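Local coordinates for chain length determinant protein (Shigella flexneri, PDB 4E2H), which probably sets the length of the O-antigen chains of lipopolysaccharide from the periplasmic side of the inner membrane, at residues C[27-32]-C[44-49]; C[48-53]-C[116-121]; C[59-64]-C[72-77]. All blocks are in the same frame, centred on the assembly; numbering follows the deposited sequence.

Contact 1 of 3, residues C[27-32]-C[44-49]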
loop_
_atom_site.group_PDB
_atom_site.type_symbol
_atom_site.label_atom_id
_atom_site.label_comp_id
_atom_site.label_asym_id
_atom_site.label_seq_id
_atom_site.Cartn_x
_atom_site.Cartn_y
_atom_site.Cartn_z
ATOM N N GLY C 27 -1.659 -10.482 12.910
ATOM C CA GLY C 27 -0.789 -9.513 13.552
ATOM C C GLY C 27 0.236 -8.918 12.597
ATOM O O GLY C 27 0.476 -7.692 12.600
ATOM N N TYR C 28 0.848 -9.771 11.773
ATOM C CA TYR C 28 1.818 -9.299 10.774
ATOM C C TYR C 28 1.115 -8.618 9.621
ATOM O O TYR C 28 1.615 -7.657 9.040
ATOM C CB TYR C 28 2.647 -10.455 10.225
ATOM C CG TYR C 28 3.692 -10.031 9.214
ATOM C CD1 TYR C 28 4.914 -9.518 9.629
ATOM C CD2 TYR C 28 3.467 -10.163 7.845
ATOM C CE1 TYR C 28 5.884 -9.143 8.714
ATOM C CE2 TYR C 28 4.438 -9.787 6.915
ATOM C CZ TYR C 28 5.643 -9.276 7.359
ATOM O OH TYR C 28 6.617 -8.901 6.457
ATOM N N ASN C 29 -0.037 -9.156 9.264
ATOM C CA ASN C 29 -0.861 -8.533 8.268
ATOM C C ASN C 29 -1.275 -7.173 8.754
ATOM O O ASN C 29 -1.381 -6.231 7.980
ATOM C CB ASN C 29 -2.126 -9.330 8.041
ATOM C CG ASN C 29 -2.888 -8.813 6.873
ATOM O OD1 ASN C 29 -2.307 -8.180 5.986
ATOM N ND2 ASN C 29 -4.191 -9.047 6.857
ATOM N N ASN C 30 -1.554 -7.085 10.048
ATOM C CA ASN C 30 -1.963 -5.827 10.628
ATOM C C ASN C 30 -0.893 -4.773 10.389
ATOM O O ASN C 30 -1.187 -3.696 9.877
ATOM C CB ASN C 30 -2.210 -5.998 12.116
ATOM C CG ASN C 30 -2.147 -4.695 12.856
ATOM O OD1 ASN C 30 -3.011 -3.823 12.683
ATOM N ND2 ASN C 30 -1.120 -4.545 13.701
ATOM N N ALA C 31 0.351 -5.105 10.744
ATOM C CA ALA C 31 1.471 -4.187 10.572
ATOM C C ALA C 31 1.485 -3.640 9.160
ATOM O O ALA C 31 1.395 -2.434 8.956
ATOM C CB ALA C 31 2.788 -4.868 10.863
HETATM N N MSE C 32 1.602 -4.521 8.175
HETATM C CA MSE C 32 1.720 -4.053 6.794
HETATM C C MSE C 32 0.530 -3.208 6.325
HETATM O O MSE C 32 0.650 -2.425 5.367
HETATM C CB MSE C 32 1.963 -5.220 5.858
HETATM C CG MSE C 32 3.183 -5.996 6.249
HETATM SE SE MSE C 32 4.775 -5.307 5.439
HETATM C CE MSE C 32 6.064 -6.023 6.711
ATOM N N SER C 44 -3.527 -12.481 0.864
ATOM C CA SER C 44 -3.101 -13.640 0.095
ATOM C C SER C 44 -1.639 -13.468 -0.316
ATOM O O SER C 44 -0.806 -14.317 -0.020
ATOM C CB SER C 44 -4.004 -13.839 -1.124
ATOM O OG SER C 44 -3.234 -13.875 -2.316
ATOM N N ASP C 45 -1.333 -12.360 -0.982
ATOM C CA ASP C 45 0.022 -12.077 -1.462
ATOM C C ASP C 45 1.066 -12.139 -0.346
ATOM O O ASP C 45 2.237 -12.397 -0.604
ATOM C CB ASP C 45 0.076 -10.705 -2.156
ATOM C CG ASP C 45 -0.359 -10.763 -3.627
ATOM O OD1 ASP C 45 0.490 -11.104 -4.484
ATOM O OD2 ASP C 45 -1.534 -10.443 -3.930
ATOM N N LEU C 46 0.644 -11.900 0.891
ATOM C CA LEU C 46 1.545 -11.944 2.043
ATOM C C LEU C 46 1.635 -13.369 2.634
ATOM O O LEU C 46 2.638 -13.756 3.267
ATOM C CB LEU C 46 1.078 -10.945 3.096
ATOM C CG LEU C 46 1.928 -10.576 4.314
ATOM C CD1 LEU C 46 1.272 -9.402 5.031
ATOM C CD2 LEU C 46 2.036 -11.711 5.278
ATOM N N GLN C 47 0.590 -14.161 2.435
ATOM C CA GLN C 47 0.738 -15.575 2.726
ATOM C C GLN C 47 1.886 -16.092 1.841
ATOM O O GLN C 47 2.905 -16.577 2.353
ATOM C CB GLN C 47 -0.578 -16.347 2.513
ATOM C CG GLN C 47 -1.668 -15.955 3.518
ATOM C CD GLN C 47 -3.019 -16.638 3.265
ATOM O OE1 GLN C 47 -3.484 -16.750 2.125
ATOM N NE2 GLN C 47 -3.659 -17.084 4.339
ATOM N N GLU C 48 1.720 -15.958 0.525
ATOM C CA GLU C 48 2.716 -16.370 -0.469
ATOM C C GLU C 48 4.166 -15.978 -0.127
ATOM O O GLU C 48 5.061 -16.822 -0.118
ATOM C CB GLU C 48 2.341 -15.821 -1.857
ATOM C CG GLU C 48 1.356 -16.709 -2.654
ATOM C CD GLU C 48 1.282 -16.332 -4.164
ATOM O OE1 GLU C 48 2.106 -15.492 -4.626
ATOM O OE2 GLU C 48 0.400 -16.880 -4.884
ATOM N N THR C 49 4.391 -14.694 0.123
ATOM C CA THR C 49 5.717 -14.157 0.423
ATOM C C THR C 49 6.341 -14.861 1.624
ATOM O O THR C 49 7.549 -15.117 1.656
ATOM C CB THR C 49 5.624 -12.645 0.728
ATOM O OG1 THR C 49 4.891 -11.994 -0.320
ATOM C CG2 THR C 49 7.022 -12.005 0.885
#

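Contact 2 of 3, residues C[48-53]-C[116-121]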
loop_
_atom_site.group_PDB
_atom_site.type_symbol
_atom_site.label_atom_id
_atom_site.label_comp_id
_atom_site.label_asym_id
_atom_site.label_seq_id
_atom_site.Cartn_x
_atom_site.Cartn_y
_atom_site.Cartn_z
ATOM N N GLU C 48 1.720 -15.958 0.525
ATOM C CA GLU C 48 2.716 -16.370 -0.469
ATOM C C GLU C 48 4.166 -15.978 -0.127
ATOM O O GLU C 48 5.061 -16.822 -0.118
ATOM C CB GLU C 48 2.341 -15.821 -1.857
ATOM C CG GLU C 48 1.356 -16.709 -2.654
ATOM C CD GLU C 48 1.282 -16.332 -4.164
ATOM O OE1 GLU C 48 2.106 -15.492 -4.626
ATOM O OE2 GLU C 48 0.400 -16.880 -4.884
ATOM N N THR C 49 4.391 -14.694 0.123
ATOM C CA THR C 49 5.717 -14.157 0.423
ATOM C C THR C 49 6.341 -14.861 1.624
ATOM O O THR C 49 7.549 -15.117 1.656
ATOM C CB THR C 49 5.624 -12.645 0.728
ATOM O OG1 THR C 49 4.891 -11.994 -0.320
ATOM C CG2 THR C 49 7.022 -12.005 0.885
ATOM N N LEU C 50 5.515 -15.178 2.612
ATOM C CA LEU C 50 6.007 -15.822 3.821
ATOM C C LEU C 50 6.408 -17.269 3.559
ATOM O O LEU C 50 7.530 -17.694 3.879
ATOM C CB LEU C 50 4.959 -15.763 4.921
ATOM C CG LEU C 50 4.770 -14.390 5.578
ATOM C CD1 LEU C 50 3.742 -14.464 6.703
ATOM C CD2 LEU C 50 6.101 -13.906 6.147
ATOM N N ILE C 51 5.511 -18.048 2.972
ATOM C CA ILE C 51 5.886 -19.433 2.747
ATOM C C ILE C 51 7.034 -19.521 1.749
ATOM O O ILE C 51 7.944 -20.363 1.909
ATOM C CB ILE C 51 4.727 -20.327 2.280
ATOM C CG1 ILE C 51 5.194 -21.778 2.246
ATOM C CG2 ILE C 51 4.259 -19.918 0.893
ATOM C CD1 ILE C 51 5.754 -22.213 3.577
ATOM N N GLY C 52 7.008 -18.640 0.746
ATOM C CA GLY C 52 8.053 -18.608 -0.264
ATOM C C GLY C 52 9.370 -18.282 0.403
ATOM O O GLY C 52 10.435 -18.767 0.009
ATOM N N ARG C 53 9.284 -17.445 1.428
ATOM C CA ARG C 53 10.453 -17.041 2.173
ATOM C C ARG C 53 11.068 -18.252 2.856
ATOM O O ARG C 53 12.280 -18.443 2.813
ATOM C CB ARG C 53 10.043 -15.997 3.204
ATOM C CG ARG C 53 11.195 -15.290 3.859
ATOM C CD ARG C 53 10.866 -13.836 4.190
ATOM N NE ARG C 53 12.117 -13.115 4.395
ATOM C CZ ARG C 53 12.531 -12.102 3.649
ATOM N NH1 ARG C 53 11.767 -11.647 2.664
ATOM N NH2 ARG C 53 13.701 -11.538 3.909
ATOM N N GLN C 116 14.378 -14.329 12.058
ATOM C CA GLN C 116 15.453 -13.357 12.143
ATOM C C GLN C 116 15.441 -12.379 10.945
ATOM O O GLN C 116 15.406 -11.169 11.141
ATOM C CB GLN C 116 16.793 -14.071 12.272
ATOM C CG GLN C 116 17.462 -13.870 13.611
ATOM C CD GLN C 116 18.959 -13.619 13.462
ATOM O OE1 GLN C 116 19.474 -13.482 12.343
ATOM N NE2 GLN C 116 19.665 -13.554 14.590
ATOM N N GLU C 117 15.468 -12.900 9.715
ATOM C CA GLU C 117 15.385 -12.067 8.505
ATOM C C GLU C 117 14.159 -11.170 8.552
ATOM O O GLU C 117 14.186 -10.053 8.063
ATOM C CB GLU C 117 15.266 -12.926 7.236
ATOM C CG GLU C 117 16.511 -13.688 6.776
ATOM C CD GLU C 117 16.198 -14.641 5.609
ATOM O OE1 GLU C 117 15.024 -14.665 5.161
ATOM O OE2 GLU C 117 17.108 -15.370 5.137
ATOM N N LEU C 118 13.074 -11.679 9.121
ATOM C CA LEU C 118 11.802 -10.986 9.076
ATOM C C LEU C 118 11.785 -9.759 9.982
ATOM O O LEU C 118 11.273 -8.704 9.599
ATOM C CB LEU C 118 10.657 -11.926 9.440
ATOM C CG LEU C 118 9.362 -11.762 8.633
ATOM C CD1 LEU C 118 9.628 -11.169 7.257
ATOM C CD2 LEU C 118 8.649 -13.116 8.499
ATOM N N GLU C 119 12.344 -9.875 11.178
ATOM C CA GLU C 119 12.317 -8.730 12.074
ATOM C C GLU C 119 13.146 -7.555 11.534
ATOM O O GLU C 119 12.793 -6.396 11.743
ATOM C CB GLU C 119 12.696 -9.117 13.509
ATOM C CG GLU C 119 11.772 -10.181 14.116
ATOM C CD GLU C 119 10.291 -9.935 13.829
ATOM O OE1 GLU C 119 9.851 -8.768 13.898
ATOM O OE2 GLU C 119 9.569 -10.913 13.532
ATOM N N LYS C 120 14.224 -7.856 10.818
ATOM C CA LYS C 120 15.018 -6.819 10.165
ATOM C C LYS C 120 14.253 -6.132 9.031
ATOM O O LYS C 120 14.289 -4.908 8.897
ATOM C CB LYS C 120 16.325 -7.402 9.626
ATOM C CG LYS C 120 16.972 -6.567 8.538
ATOM C CD LYS C 120 18.192 -5.807 9.067
ATOM C CE LYS C 120 18.935 -5.054 7.951
ATOM N NZ LYS C 120 18.400 -3.670 7.707
ATOM N N ASP C 121 13.565 -6.932 8.220
ATOM C CA ASP C 121 12.822 -6.434 7.065
ATOM C C ASP C 121 11.644 -5.597 7.531
ATOM O O ASP C 121 11.155 -4.727 6.810
ATOM C CB ASP C 121 12.343 -7.614 6.206
ATOM C CG ASP C 121 11.645 -7.179 4.923
ATOM O OD1 ASP C 121 12.341 -6.961 3.902
ATOM O OD2 ASP C 121 10.394 -7.075 4.931
#

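Contact 3 of 3, residues C[59-64]-C[72-77]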
loop_
_atom_site.group_PDB
_atom_site.type_symbol
_atom_site.label_atom_id
_atom_site.label_comp_id
_atom_site.label_asym_id
_atom_site.label_seq_id
_atom_site.Cartn_x
_atom_site.Cartn_y
_atom_site.Cartn_z
ATOM N N SER C 59 15.736 -24.326 0.823
ATOM C CA SER C 59 16.562 -24.710 -0.312
ATOM C C SER C 59 18.028 -24.458 -0.008
ATOM O O SER C 59 18.901 -25.170 -0.491
ATOM C CB SER C 59 16.173 -23.900 -1.554
ATOM O OG SER C 59 14.780 -23.973 -1.811
ATOM N N ALA C 60 18.309 -23.415 0.762
ATOM C CA ALA C 60 19.687 -23.115 1.099
ATOM C C ALA C 60 20.202 -24.173 2.066
ATOM O O ALA C 60 21.330 -24.636 1.936
ATOM C CB ALA C 60 19.809 -21.733 1.690
ATOM N N LEU C 61 19.363 -24.576 3.017
ATOM C CA LEU C 61 19.775 -25.563 4.011
ATOM C C LEU C 61 20.111 -26.884 3.325
ATOM O O LEU C 61 21.104 -27.540 3.666
ATOM C CB LEU C 61 18.681 -25.775 5.040
ATOM C CG LEU C 61 19.013 -26.704 6.203
ATOM C CD1 LEU C 61 20.377 -26.361 6.798
ATOM C CD2 LEU C 61 17.902 -26.654 7.272
ATOM N N ALA C 62 19.297 -27.255 2.337
ATOM C CA ALA C 62 19.506 -28.494 1.597
ATOM C C ALA C 62 20.702 -28.416 0.643
ATOM O O ALA C 62 21.517 -29.332 0.616
ATOM C CB ALA C 62 18.221 -28.929 0.862
ATOM N N GLU C 63 20.813 -27.338 -0.132
ATOM C CA GLU C 63 22.020 -27.075 -0.912
ATOM C C GLU C 63 23.269 -27.422 -0.101
ATOM O O GLU C 63 24.151 -28.133 -0.585
ATOM C CB GLU C 63 22.077 -25.598 -1.354
ATOM C CG GLU C 63 23.468 -24.906 -1.241
ATOM C CD GLU C 63 23.398 -23.348 -1.044
ATOM O OE1 GLU C 63 23.660 -22.610 -2.007
ATOM O OE2 GLU C 63 23.114 -22.863 0.066
ATOM N N THR C 64 23.348 -26.921 1.132
ATOM C CA THR C 64 24.582 -27.054 1.904
ATOM C C THR C 64 24.729 -28.416 2.567
ATOM O O THR C 64 25.842 -28.885 2.784
ATOM C CB THR C 64 24.758 -25.934 2.972
ATOM O OG1 THR C 64 23.869 -26.156 4.073
ATOM C CG2 THR C 64 24.491 -24.557 2.372
ATOM N N GLU C 72 23.614 -35.259 3.390
ATOM C CA GLU C 72 22.563 -35.627 4.343
ATOM C C GLU C 72 21.160 -35.753 3.734
ATOM O O GLU C 72 20.233 -36.223 4.391
ATOM C CB GLU C 72 22.565 -34.722 5.584
ATOM N N LYS C 73 21.006 -35.337 2.482
ATOM C CA LYS C 73 19.731 -35.497 1.768
ATOM C C LYS C 73 18.521 -34.890 2.496
ATOM O O LYS C 73 17.770 -35.594 3.193
ATOM C CB LYS C 73 19.445 -36.972 1.445
ATOM N N LEU C 74 18.344 -33.583 2.312
ATOM C CA LEU C 74 17.151 -32.863 2.756
ATOM C C LEU C 74 16.313 -32.499 1.524
ATOM O O LEU C 74 16.856 -32.008 0.533
ATOM C CB LEU C 74 17.543 -31.593 3.513
ATOM C CG LEU C 74 16.394 -30.969 4.304
ATOM C CD1 LEU C 74 15.697 -32.059 5.103
ATOM C CD2 LEU C 74 16.862 -29.844 5.227
ATOM N N THR C 75 15.002 -32.720 1.562
ATOM C CA THR C 75 14.208 -32.541 0.345
ATOM C C THR C 75 13.016 -31.580 0.472
ATOM O O THR C 75 12.349 -31.523 1.515
ATOM C CB THR C 75 13.699 -33.901 -0.176
ATOM O OG1 THR C 75 14.818 -34.711 -0.575
ATOM C CG2 THR C 75 12.762 -33.699 -1.360
ATOM N N ILE C 76 12.747 -30.837 -0.603
ATOM C CA ILE C 76 11.566 -29.966 -0.681
ATOM C C ILE C 76 11.066 -29.848 -2.121
ATOM O O ILE C 76 11.818 -29.503 -3.047
ATOM C CB ILE C 76 11.825 -28.536 -0.123
ATOM C CG1 ILE C 76 10.647 -27.601 -0.439
ATOM C CG2 ILE C 76 13.079 -27.942 -0.740
ATOM C CD1 ILE C 76 9.663 -27.408 0.716
ATOM N N GLU C 77 9.785 -30.115 -2.315
ATOM C CA GLU C 77 9.234 -30.077 -3.646
ATOM C C GLU C 77 7.741 -30.037 -3.487
ATOM O O GLU C 77 7.218 -30.474 -2.462
ATOM C CB GLU C 77 9.640 -31.333 -4.398
ATOM C CG GLU C 77 9.551 -32.585 -3.529
ATOM C CD GLU C 77 9.702 -33.857 -4.331
ATOM O OE1 GLU C 77 9.416 -33.817 -5.555
ATOM O OE2 GLU C 77 10.111 -34.890 -3.739
#

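Contact 1 of 3, residues C[27-32]-C[44-49]
Tyr28 and Leu46 make most of this contact, a helix-helix packing in the periplasmic domain of the chain-length regulator. The helix segments 27-32 and 44-49 run at 116° to each other, and with their axes 10.9 Å apart a single leucine has to span much of the gap. Leu46 does so with CG anti to its own backbone N (chi1 -169°), a setting that brings both methyls up to the ring of Tyr28. The packing there is tight: Leu46 CD2 sits 3.3 Å from Tyr28 CD2, at the edge of the ring and near its plane, while Leu46 CD1 comes within 3.6 Å of the same ring carbon. The leucine thus grips the CD2-CE2 edge of the tyrosine rather than covering a face. Around this pair the contact slackens. Asn29 OD1 lies 3.9 Å from Leu46 CD1, and the selenomethionine Met32 offers CG to that methyl at 4.1 Å, the two side chains crossing at about a right angle. Ile25 also packs on Leu46, and Leu128 of the second subunit packs on Asn29. Asp45, Glu48 and Thr49 are on the solvent side and make no contact with 27-32. One hydroxyl there is used within the helix: Thr49 OG1 donates to Asp45 O at 2.7 Å, and that carbonyl oxygen also accepts from Thr49 N.

Contact 2 of 3, residues C[48-53]-C[116-121]
Arg53 reaches from helix 43-65 to the long helix 97-164, where Glu117 and Leu118 receive it; these three residues have the most surface buried in a wide, roughly antiparallel helix-helix contact. The segment axes run at 138° and come no nearer than 12.2 Å, so the contact is made through side chains alone. Arg53 leaves its helix with CG anti to the backbone N (chi1 -168°) and bends at chi2, and its guanidinium lies with an acid on one side and a leucine on the other, both approaches being loose. Glu117 OE1 approaches NE of Arg53 at 3.4 Å, a salt bridge whose hydrogen bond is weak, being both long and bent. The two planar groups stand 87° apart, and OE1 arrives obliquely, 3.6 Å from NH2 of Arg53 as well. This is not the flat, two-pronged pairing of carboxylate and guanidinium: one oxygen serves the arginine at long range. CB of Glu117 lies at the guanidinium edge, in its plane. Leu118 supplies an apolar partner: CD1 is over one guanidinium face, though its nearest approach is to CD of Arg53, at 4.2 Å, while its other methyl turns to Leu50. The negative charge of Asp121 lies a little farther off and may add to the electrostatic setting of the arginine. The third subunit closes in on the same charges: its Arg233 packs on Arg53 and forms a long, weak ion pair with Glu117 OE2, so the carboxylate looks both within its chain and across the interface. Beside the charged pair, Leu50 and Leu118 cross at about a right angle, CD2 of Leu50 meeting CD2 of Leu118 at 3.6 Å.

Contact 3 of 3, residues C[59-64]-C[72-77]
Leu74 enters the contact through its CB, which rests 3.8 Å from CB of Ala62 and 4.1 Å from CA of the same alanine. The two backbones are close here, their CA atoms 5.1 Å apart, and the small alanine side chain allows it. From CB the leucine turns with CG anti to the backbone N (chi1 -166°), which places CD2 beside Leu61. At CG the chain divides. CD2 swings to Leu61, where it lies 3.9 Å from both CG and CD2 of that residue, the two side chains meeting at a slant. CD1 branches away from Leu61, and the residue as a whole has other company: Phe58 and Leu65 of helix 43-65, Leu103 of helix 97-164 and Tyr91 of the next strand. The arrangement is a helix packed on one face of an antiparallel sheet, helix 43-65 running at 141° to strand 74-77 in these segments, with the strand's alternation turning Leu74 and Ile76 toward the helix and Thr75 away. Backbone hydrogen bonds of Lys73, Thr75 and Glu77 with Val92, Ser90 and Thr88 join the strand to 87-92. Leu74 also presents its carbonyl oxygen, which lies 3.4 Å from CB of Ala62. Further along the strand the packing thins: CG2 of Ile76 approaches OG of Ser59 only to 4.4 Å, and that hydroxyl is hydrogen-bonded to Ser55 O.

From the N terminus, helix 26-35 is followed by a short connection to helix 43-65, and contact 1 closes that loop. Contact 2 opens on the residues where contact 1 ends, sharing Glu48 and Thr49, and closes a much longer loop on helix 97-164; Tyr28 of the first contact touches Leu118 of the second. Inside this long loop nests contact 3, where strand 74-78 turns back onto the C-terminal end of helix 43-65, about 18 Å from contact 2 between centres. Helix 43-65 is therefore the common element, joined in turn to a short helix, the long helix and the sheet. Contacts 2 and 3 also both meet the third subunit.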